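Local coordinates for protein possible thiamine biosynthesis enzyme (Candida albicans, PDB 2X7Q) that is of unknown function but has the fold of periplasmic binding proteins and probably binds a small molecule, perhaps one connected with thiamine biosynthesis, at residues P15-A20 with S216-N221; G37-H42 with I46-V51; I121-S124 with S130-M133; K156-S161 with D172-E177. The protein carries 1 engineered substitution. One frame throughout, in Å; residues are numbered along the deposited sequence.

Interaction 1: residues P15-A20 with S216-N221; sequences PTLKVA and SDVIKN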
# COMPACT_ATOMS: atom_id res chain seq x y z
N PRO A 15 -22.10 8.01 12.47
CA PRO A 15 -21.06 8.01 13.50
C PRO A 15 -19.71 8.48 12.95
O PRO A 15 -19.44 8.31 11.76
CB PRO A 15 -20.97 6.53 13.91
CG PRO A 15 -21.51 5.78 12.74
CD PRO A 15 -22.60 6.66 12.18
N THR A 16 -18.89 9.07 13.81
CA THR A 16 -17.57 9.54 13.42
C THR A 16 -16.72 8.40 12.88
O THR A 16 -16.90 7.24 13.26
CB THR A 16 -16.83 10.20 14.60
OG1 THR A 16 -17.64 11.24 15.15
CG2 THR A 16 -15.50 10.78 14.15
N LEU A 17 -15.80 8.72 11.98
CA LEU A 17 -15.00 7.71 11.31
C LEU A 17 -13.52 8.06 11.35
O LEU A 17 -13.10 9.07 10.77
CB LEU A 17 -15.47 7.55 9.87
CG LEU A 17 -15.29 6.18 9.22
CD1 LEU A 17 -16.12 5.14 9.96
CD2 LEU A 17 -15.70 6.24 7.76
N LYS A 18 -12.73 7.24 12.03
CA LYS A 18 -11.29 7.43 12.09
C LYS A 18 -10.60 6.67 10.96
O LYS A 18 -10.59 5.44 10.94
CB LYS A 18 -10.74 6.98 13.44
CG LYS A 18 -11.34 7.71 14.63
CD LYS A 18 -10.65 7.33 15.93
CE LYS A 18 -9.20 7.78 15.95
NZ LYS A 18 -8.51 7.40 17.21
N VAL A 19 -10.03 7.41 10.01
CA VAL A 19 -9.42 6.80 8.84
C VAL A 19 -7.89 6.91 8.87
O VAL A 19 -7.33 8.00 8.88
CB VAL A 19 -9.94 7.44 7.54
CG1 VAL A 19 -9.28 6.82 6.33
CG2 VAL A 19 -11.46 7.30 7.46
N ALA A 20 -7.23 5.75 8.88
CA ALA A 20 -5.77 5.71 8.86
C ALA A 20 -5.25 5.67 7.43
O ALA A 20 -5.69 4.86 6.63
CB ALA A 20 -5.27 4.51 9.64
N SER A 216 -21.54 0.61 9.05
CA SER A 216 -21.61 0.24 7.64
C SER A 216 -22.07 1.39 6.74
O SER A 216 -21.46 1.66 5.71
CB SER A 216 -22.52 -0.98 7.44
OG SER A 216 -22.57 -1.35 6.07
N ASP A 217 -23.15 2.06 7.14
CA ASP A 217 -23.72 3.13 6.33
C ASP A 217 -22.75 4.29 6.11
O ASP A 217 -22.69 4.87 5.03
CB ASP A 217 -25.02 3.65 6.95
CG ASP A 217 -26.14 2.63 6.90
OD1 ASP A 217 -25.87 1.47 6.53
OD2 ASP A 217 -27.28 2.98 7.24
N VAL A 218 -21.97 4.62 7.14
CA VAL A 218 -21.01 5.70 7.05
C VAL A 218 -19.81 5.33 6.18
O VAL A 218 -19.30 6.16 5.43
CB VAL A 218 -20.54 6.16 8.45
CG1 VAL A 218 -20.48 4.97 9.40
CG2 VAL A 218 -19.19 6.86 8.37
N ILE A 219 -19.37 4.08 6.28
CA ILE A 219 -18.28 3.60 5.44
C ILE A 219 -18.63 3.73 3.96
O ILE A 219 -17.78 4.11 3.15
CB ILE A 219 -17.93 2.13 5.75
CG1 ILE A 219 -17.35 2.01 7.17
CG2 ILE A 219 -16.93 1.59 4.74
CD1 ILE A 219 -17.02 0.58 7.57
N LYS A 220 -19.88 3.43 3.61
CA LYS A 220 -20.34 3.55 2.22
C LYS A 220 -20.20 4.99 1.73
O LYS A 220 -19.65 5.25 0.66
CB LYS A 220 -21.79 3.09 2.08
CG LYS A 220 -22.37 3.27 0.68
CD LYS A 220 -23.85 2.91 0.64
CE LYS A 220 -24.45 3.17 -0.74
NZ LYS A 220 -24.28 4.60 -1.16
N ASN A 221 -20.72 5.93 2.52
CA ASN A 221 -20.63 7.35 2.19
C ASN A 221 -19.18 7.82 2.06
O ASN A 221 -18.86 8.66 1.23
CB ASN A 221 -21.38 8.19 3.23
CG ASN A 221 -22.88 8.13 3.06
OD1 ASN A 221 -23.44 8.79 2.18
ND2 ASN A 221 -23.54 7.34 3.89
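Strand 17-21 of the sheet 46-50, 17-21, 69-73, 203-208, 88-95 is flanked where it starts by the first turn of helix 216-235, and Pro-15, Leu-17 and Val-218 make the joint. Val-218 is central, and its two methyls go to different partners. CG1 of Val-218 lies 3.6 Å from CG of Pro-15 and close to the ring carbon CD, the two side chains crossing obliquely. CG2 of Val-218 meets Leu-17, with CD2 of Leu-17 at 3.6 Å and CD1 of Leu-17 at 3.9 Å; here the two side chains run alongside each other, pointing opposite ways. The same CG2 of Val-218 stands 3.7 Å from the carbonyl O of Pro-15. Val-218 is turned away from a fully staggered position, with chi1 at 34°, and this rotation leaves CG2 on the Leu-17 side and CG1 by the proline ring. Leu-17 also reaches the next residue of the helix: its CD1 is 4.4 Å from CG1 of Ile-219. Within the helical turn, ND2 of Asn-221 donates to the backbone O of Asp-217 at 2.9 Å, from above the carbonyl plane and with a bent N-H...O angle of 137°. Around the joint, Leu-17 touches Ile-46 and Ile-69 on the adjacent strands, and Val-218 reaches Leu-44. This is ordinary apolar helix-on-sheet packing in a strand order of 2-1-3-5-4, the arrangement of the type II periplasmic binding protein fold, in which a helix from late in the chain returns to the domain that the N-terminal strand begins.

Interaction 2: residues G37-H42 with I46-V51; sequences GYYKAH and IEFVKV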
# COMPACT_ATOMS: atom_id res chain seq x y z
N GLY A 37 -14.58 19.58 0.50
CA GLY A 37 -15.65 19.34 1.45
C GLY A 37 -16.61 18.23 1.05
O GLY A 37 -17.80 18.29 1.38
N TYR A 38 -16.11 17.23 0.34
CA TYR A 38 -16.93 16.11 -0.08
C TYR A 38 -17.39 15.27 1.11
O TYR A 38 -18.49 14.72 1.11
CB TYR A 38 -16.19 15.23 -1.09
CG TYR A 38 -15.93 15.90 -2.42
CD1 TYR A 38 -16.95 16.52 -3.12
CD2 TYR A 38 -14.66 15.90 -2.98
CE1 TYR A 38 -16.72 17.13 -4.34
CE2 TYR A 38 -14.41 16.50 -4.20
CZ TYR A 38 -15.44 17.12 -4.87
OH TYR A 38 -15.21 17.73 -6.09
N TYR A 39 -16.53 15.16 2.12
CA TYR A 39 -16.86 14.38 3.31
C TYR A 39 -18.06 14.96 4.05
O TYR A 39 -19.01 14.25 4.36
CB TYR A 39 -15.65 14.29 4.25
CG TYR A 39 -14.44 13.62 3.62
CD1 TYR A 39 -13.25 14.31 3.47
CD2 TYR A 39 -14.50 12.31 3.18
CE1 TYR A 39 -12.14 13.71 2.91
CE2 TYR A 39 -13.40 11.70 2.61
CZ TYR A 39 -12.22 12.41 2.48
OH TYR A 39 -11.12 11.80 1.91
N LYS A 40 -18.01 16.26 4.33
CA LYS A 40 -19.11 16.94 5.00
C LYS A 40 -20.39 16.90 4.17
O LYS A 40 -21.49 16.81 4.71
CB LYS A 40 -18.73 18.39 5.33
CG LYS A 40 -17.92 18.54 6.60
CD LYS A 40 -16.66 19.35 6.38
CE LYS A 40 -15.89 19.51 7.69
NZ LYS A 40 -14.59 20.22 7.48
N ALA A 41 -20.23 16.95 2.85
CA ALA A 41 -21.37 16.90 1.94
C ALA A 41 -22.13 15.59 2.09
O ALA A 41 -23.33 15.53 1.83
CB ALA A 41 -20.90 17.09 0.50
N HIS A 42 -21.42 14.54 2.50
CA HIS A 42 -22.03 13.23 2.70
C HIS A 42 -22.41 13.02 4.16
O HIS A 42 -22.62 11.89 4.61
CB HIS A 42 -21.08 12.12 2.24
CG HIS A 42 -21.05 11.92 0.76
ND1 HIS A 42 -20.27 12.68 -0.08
CD2 HIS A 42 -21.72 11.05 -0.03
CE1 HIS A 42 -20.45 12.28 -1.33
NE2 HIS A 42 -21.32 11.29 -1.33
N ILE A 46 -14.92 12.94 9.44
CA ILE A 46 -13.76 12.07 9.31
C ILE A 46 -12.55 12.60 10.07
O ILE A 46 -12.12 13.73 9.86
CB ILE A 46 -13.37 11.88 7.83
CG1 ILE A 46 -14.59 11.45 7.01
CG2 ILE A 46 -12.25 10.86 7.70
CD1 ILE A 46 -15.19 10.13 7.44
N GLU A 47 -12.00 11.76 10.95
CA GLU A 47 -10.76 12.08 11.64
C GLU A 47 -9.61 11.27 11.04
O GLU A 47 -9.48 10.08 11.32
CB GLU A 47 -10.88 11.80 13.13
CG GLU A 47 -9.57 11.98 13.90
CD GLU A 47 -9.70 11.63 15.37
OE1 GLU A 47 -10.83 11.67 15.89
OE2 GLU A 47 -8.66 11.33 16.00
N PHE A 48 -8.79 11.92 10.22
CA PHE A 48 -7.69 11.25 9.56
C PHE A 48 -6.51 11.00 10.50
O PHE A 48 -6.12 11.88 11.27
CB PHE A 48 -7.22 12.03 8.33
CG PHE A 48 -8.16 11.94 7.16
CD1 PHE A 48 -9.14 12.91 6.96
CD2 PHE A 48 -8.07 10.89 6.27
CE1 PHE A 48 -10.00 12.82 5.88
CE2 PHE A 48 -8.93 10.80 5.19
CZ PHE A 48 -9.90 11.76 5.00
N VAL A 49 -5.96 9.79 10.44
CA VAL A 49 -4.80 9.43 11.24
C VAL A 49 -3.61 9.10 10.34
O VAL A 49 -3.60 8.09 9.65
CB VAL A 49 -5.11 8.21 12.14
CG1 VAL A 49 -3.86 7.78 12.89
CG2 VAL A 49 -6.24 8.53 13.11
N LYS A 50 -2.61 9.98 10.36
CA LYS A 50 -1.43 9.79 9.53
C LYS A 50 -0.54 8.65 10.05
O LYS A 50 -0.20 8.61 11.23
CB LYS A 50 -0.61 11.08 9.46
CG LYS A 50 0.58 11.04 8.52
CD LYS A 50 1.50 12.23 8.74
CE LYS A 50 0.77 13.55 8.57
NZ LYS A 50 1.69 14.71 8.79
N VAL A 51 -0.18 7.74 9.15
CA VAL A 51 0.69 6.62 9.50
C VAL A 51 1.87 6.56 8.53
O VAL A 51 1.81 5.87 7.52
CB VAL A 51 -0.08 5.29 9.46
CG1 VAL A 51 0.82 4.13 9.88
CG2 VAL A 51 -1.31 5.36 10.37
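Tyr-39, on the short helical turn 38-41, reaches across to Ile-46 and Phe-48 of strand 46-50, and it meets them in turn along its length. CB of Tyr-39 is 4.1 Å from CG1 of Ile-46. The near part of the ring stays with that same carbon, CD2 of Tyr-39 being 3.9 Å from Ile-46 CG1, and the two side chains cross at about a right angle. Farther out Phe-48 takes over, coming from the opposite direction: CE1 of Tyr-39 is 3.6 Å from CZ of Phe-48, and CZ of Tyr-39 is 3.5 Å from the same atom. The rings form an offset edge-to-face pair, centroids 5.4 Å apart and planes at 61°, with the edge of Phe-48 toward the face of Tyr-39. At the tip, OH of Tyr-39 lies 3.3 Å from Phe-48 CZ, near the phenylalanine plane; its polar need is met by a hydrogen bond to the carbonyl O of Leu-30. That bond and the aromatic pair together fix where the phenol ends. With chi1 at -61°, CG of Tyr-39 stands beside the backbone N, which sends the ring toward the strand. Phe-48 is steadied from its own strand as well, since CG2 of Ile-46 lies 3.5 Å above one face of its ring, offset toward the rim. A Schellman motif at Gly-37 ends helix 28-35 just before this turn. Ala-33 and Gln-34 of that helix pack on Tyr-39, Gln-34 also touches Phe-48, and Ile-46 rests on Val-19 of strand 17-21, so the contact closes the beta-alpha-beta crossover between the two parallel strands.

Interaction 3: residues I121-S124 with S130-M133; sequences IGVS and SYVM
Strand 120-123 ends at Val-123 with the opening turn of helix 129-141 directly beside it, Val-123 CA and Ser-130 CA being 5.5 Å apart. Much of the joining is polar and runs through water. One water donates to two carbonyls, 2.8 Å from O of Gly-122 and equally far from O of Ser-130, and so bridges strand backbone to helix backbone. A second water accepts from the N of Ser-130 at 3.2 Å and is also hydrogen-bonded to OG of Ser-124. Directly across the gap, the N of Ser-124 makes a weak hydrogen bond, 3.4 Å long, to OG of Ser-130. This hydroxyl has a stronger partner in OG of Ser-128, just ahead of it in the chain. The chi1 of Ser-130, 61°, sets OG between its own backbone N and carbonyl carbon, where it faces the end of the strand, 3.5 Å from CB of Val-123. The apolar part belongs to Val-123. CG1 of Val-123, anti to the carbonyl carbon, sits 3.7 Å from CA of Tyr-131 and 3.9 Å from CB of Tyr-131. The same methyl comes to the tyrosine ring at its edge, near the ring plane, while the ring goes on to meet Phe-135 and Phe-149. Together strand, turn and helix form the first half of the beta-alpha-beta unit that finishes with strand 148-151. A serine-rich, hydrated strand-to-helix turn of this sort, with Ser-124 against Trp-176, is consistent with type II periplasmic binding proteins, whose strand-helix loops and helix N-termini commonly line the cleft between domains.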
# COMPACT_ATOMS: atom_id res chain seq x y z
N ILE A 121 19.20 -8.53 2.98
CA ILE A 121 18.10 -7.68 2.55
C ILE A 121 17.59 -6.80 3.69
O ILE A 121 17.11 -7.30 4.70
CB ILE A 121 16.93 -8.51 2.00
CG1 ILE A 121 17.39 -9.36 0.81
CG2 ILE A 121 15.78 -7.60 1.58
CD1 ILE A 121 17.98 -8.56 -0.33
N GLY A 122 17.69 -5.48 3.50
CA GLY A 122 17.20 -4.54 4.49
C GLY A 122 15.72 -4.26 4.30
O GLY A 122 15.26 -3.98 3.19
N VAL A 123 14.96 -4.36 5.39
CA VAL A 123 13.53 -4.11 5.35
C VAL A 123 13.12 -3.19 6.49
O VAL A 123 13.75 -3.18 7.55
CB VAL A 123 12.72 -5.42 5.45
CG1 VAL A 123 13.08 -6.36 4.31
CG2 VAL A 123 12.96 -6.09 6.79
N SER A 124 12.06 -2.41 6.28
CA SER A 124 11.52 -1.57 7.33
C SER A 124 11.07 -2.45 8.49
O SER A 124 11.47 -2.23 9.63
CB SER A 124 10.35 -0.74 6.80
OG SER A 124 9.32 -1.57 6.29
N SER A 130 8.39 -4.15 1.59
CA SER A 130 9.81 -4.29 1.30
C SER A 130 10.29 -5.71 1.61
O SER A 130 11.26 -6.19 1.01
CB SER A 130 10.63 -3.28 2.11
OG SER A 130 10.47 -3.49 3.50
N TYR A 131 9.62 -6.37 2.54
CA TYR A 131 9.96 -7.74 2.91
C TYR A 131 9.31 -8.74 1.96
O TYR A 131 9.98 -9.61 1.41
CB TYR A 131 9.53 -8.02 4.35
CG TYR A 131 9.66 -9.47 4.76
CD1 TYR A 131 8.57 -10.33 4.70
CD2 TYR A 131 10.87 -9.98 5.20
CE1 TYR A 131 8.68 -11.66 5.06
CE2 TYR A 131 10.99 -11.31 5.57
CZ TYR A 131 9.89 -12.14 5.50
OH TYR A 131 10.01 -13.46 5.87
N VAL A 132 8.00 -8.61 1.78
CA VAL A 132 7.24 -9.52 0.92
C VAL A 132 7.76 -9.50 -0.52
O VAL A 132 7.95 -10.56 -1.12
CB VAL A 132 5.74 -9.18 0.93
CG1 VAL A 132 5.04 -9.85 -0.24
CG2 VAL A 132 5.11 -9.57 2.25
N MSE A 133 7.98 -8.31 -1.05
CA MSE A 133 8.41 -8.15 -2.43
C MSE A 133 9.80 -8.74 -2.70
O MSE A 133 10.14 -9.03 -3.84
CB MSE A 133 8.38 -6.68 -2.85
CG MSE A 133 6.98 -6.10 -3.00
SE MSE A 133 5.92 -7.10 -4.30
CE MSE A 133 7.08 -6.91 -5.84
O HOH W 1 13.65 -4.69 1.03
O HOH W 2 7.86 -1.58 3.34

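Interaction 4: residues K156-S161 with D172-E177; sequences KNLRDS and DAFMWE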
# COMPACT_ATOMS: atom_id res chain seq x y z
N LYS A 156 15.32 6.12 5.99
CA LYS A 156 16.68 6.65 6.10
C LYS A 156 17.66 5.57 6.54
O LYS A 156 18.74 5.42 5.96
CB LYS A 156 16.73 7.83 7.07
CG LYS A 156 18.12 8.44 7.21
CD LYS A 156 18.16 9.57 8.23
CE LYS A 156 19.56 10.16 8.35
N ASN A 157 17.29 4.82 7.58
CA ASN A 157 18.12 3.73 8.06
C ASN A 157 18.42 2.72 6.95
O ASN A 157 19.51 2.15 6.91
CB ASN A 157 17.44 3.02 9.24
CG ASN A 157 17.52 3.82 10.52
OD1 ASN A 157 18.19 4.84 10.59
ND2 ASN A 157 16.82 3.36 11.55
N LEU A 158 17.46 2.52 6.06
CA LEU A 158 17.64 1.62 4.92
C LEU A 158 18.72 2.15 3.98
O LEU A 158 19.53 1.38 3.47
CB LEU A 158 16.32 1.44 4.17
CG LEU A 158 15.24 0.61 4.87
CD1 LEU A 158 13.91 0.74 4.16
CD2 LEU A 158 15.67 -0.85 4.96
N ARG A 159 18.72 3.46 3.76
CA ARG A 159 19.72 4.08 2.89
C ARG A 159 21.10 4.05 3.54
O ARG A 159 22.10 3.78 2.88
CB ARG A 159 19.32 5.52 2.56
CG ARG A 159 17.99 5.65 1.84
CD ARG A 159 17.83 7.03 1.22
NE ARG A 159 18.04 8.10 2.20
CZ ARG A 159 17.07 8.64 2.93
NH1 ARG A 159 15.82 8.22 2.79
NH2 ARG A 159 17.34 9.61 3.79
N ASP A 160 21.15 4.33 4.84
CA ASP A 160 22.41 4.31 5.57
C ASP A 160 22.97 2.89 5.63
O ASP A 160 24.18 2.68 5.58
CB ASP A 160 22.22 4.86 6.99
CG ASP A 160 21.93 6.34 7.00
OD1 ASP A 160 22.04 6.98 5.93
OD2 ASP A 160 21.58 6.87 8.07
N SER A 161 22.08 1.91 5.74
CA SER A 161 22.48 0.51 5.83
C SER A 161 23.20 0.03 4.57
O SER A 161 24.29 -0.54 4.65
CB SER A 161 21.26 -0.37 6.09
OG SER A 161 21.62 -1.74 6.12
N ASP A 172 22.85 -5.41 1.71
CA ASP A 172 23.25 -5.40 0.30
C ASP A 172 22.27 -4.57 -0.53
O ASP A 172 22.67 -3.90 -1.48
CB ASP A 172 23.34 -6.82 -0.25
CG ASP A 172 24.52 -7.59 0.32
OD1 ASP A 172 25.45 -6.95 0.84
OD2 ASP A 172 24.51 -8.84 0.23
N ALA A 173 21.00 -4.61 -0.16
CA ALA A 173 19.97 -3.88 -0.88
C ALA A 173 18.64 -3.85 -0.13
O ALA A 173 18.41 -4.66 0.77
CB ALA A 173 19.77 -4.47 -2.27
N PHE A 174 17.78 -2.91 -0.51
CA PHE A 174 16.44 -2.82 0.04
C PHE A 174 15.47 -2.42 -1.07
O PHE A 174 15.90 -1.95 -2.12
CB PHE A 174 16.39 -1.80 1.19
CG PHE A 174 16.57 -0.37 0.75
CD1 PHE A 174 17.84 0.17 0.62
CD2 PHE A 174 15.47 0.43 0.46
CE1 PHE A 174 18.01 1.48 0.22
CE2 PHE A 174 15.64 1.74 0.06
CZ PHE A 174 16.91 2.27 -0.06
N MSE A 175 14.18 -2.60 -0.83
CA MSE A 175 13.18 -2.27 -1.84
C MSE A 175 12.22 -1.19 -1.34
O MSE A 175 11.72 -1.27 -0.21
CB MSE A 175 12.41 -3.53 -2.26
CG MSE A 175 13.29 -4.64 -2.79
SE MSE A 175 12.29 -6.22 -3.30
CE MSE A 175 11.08 -5.42 -4.58
N TRP A 176 11.97 -0.19 -2.17
CA TRP A 176 11.11 0.92 -1.80
C TRP A 176 10.44 1.49 -3.03
O TRP A 176 10.93 1.34 -4.15
CB TRP A 176 11.94 2.00 -1.09
CG TRP A 176 11.18 2.76 -0.05
CD1 TRP A 176 10.71 4.03 -0.14
CD2 TRP A 176 10.81 2.28 1.26
NE1 TRP A 176 10.07 4.38 1.03
CE2 TRP A 176 10.11 3.33 1.89
CE3 TRP A 176 10.99 1.08 1.94
CZ2 TRP A 176 9.60 3.20 3.19
CZ3 TRP A 176 10.49 0.95 3.22
CH2 TRP A 176 9.80 2.01 3.83
N GLU A 177 9.30 2.15 -2.84
CA GLU A 177 8.56 2.73 -3.95
C GLU A 177 9.47 3.61 -4.79
O GLU A 177 10.24 4.42 -4.26
CB GLU A 177 7.35 3.52 -3.44
CG GLU A 177 6.35 3.90 -4.53
CD GLU A 177 6.81 5.09 -5.34
OE1 GLU A 177 7.11 6.15 -4.74
OE2 GLU A 177 6.87 4.98 -6.59
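Leu-158 of helix 155-162 packs on Phe-174 of strand 173-177 by a CH-pi contact, its CB 3.9 Å from the centroid of the phenyl ring and only 11° off the ring normal. With chi1 at 69°, the phenylalanine CG stands between its backbone N and carbonyl carbon, which raises the ring from the strand toward the helix. The axes of helix segment 156-161 and strand segment 173-177 come within 8.4 Å and run roughly antiparallel, at 150°.

Apolar packing spreads the leucine further along the strand. CD1 of Leu-158 lies 3.6 Å from CZ3 of Trp-176, the two side chains crossing at about a right angle, while CD2 of Leu-158 is 4.0 Å from CB of Phe-174. Obliquely to the phenyl ring, CG of Arg-159 comes within 4.0 Å of Phe-174 CZ.

One polar atom lies within the contact: the carbonyl O of Leu-158 is 3.5 Å from CD1 of Phe-174, a close approach of oxygen to ring carbon. Only the aliphatic part of Arg-159 serves the contact: its NE forms a salt bridge with Glu-189.

Helix 155-162 thus lies over the sheet on the way from strand 148-151 to strand 173-177. The chemistry implies a joint held by hydrophobic burial and dispersion, with the arginine's charge carried off to a partner elsewhere.

Overall arrangement
The four contacts form two pairs, one on each five-stranded sheet. Interactions 1 and 2 share a sheet and touch through backbone bonds between neighbouring strands 17-21 and 46-50; interactions 3 and 4 do the same through strands 120-123 and 173-177. The centres lie about 9 Å apart within a pair and 31 to 35 Å apart between pairs. Interactions 1, 3 and 4 are buried, whereas interaction 2, at an outermost strand, is only partly so. Chemistry varies with place: aliphatic in interaction 1, aromatic in interaction 2, hydrated and serine-rich in interaction 3, leucine against two aromatic rings in interaction 4. Interaction 1 alone ties distant parts of the chain together.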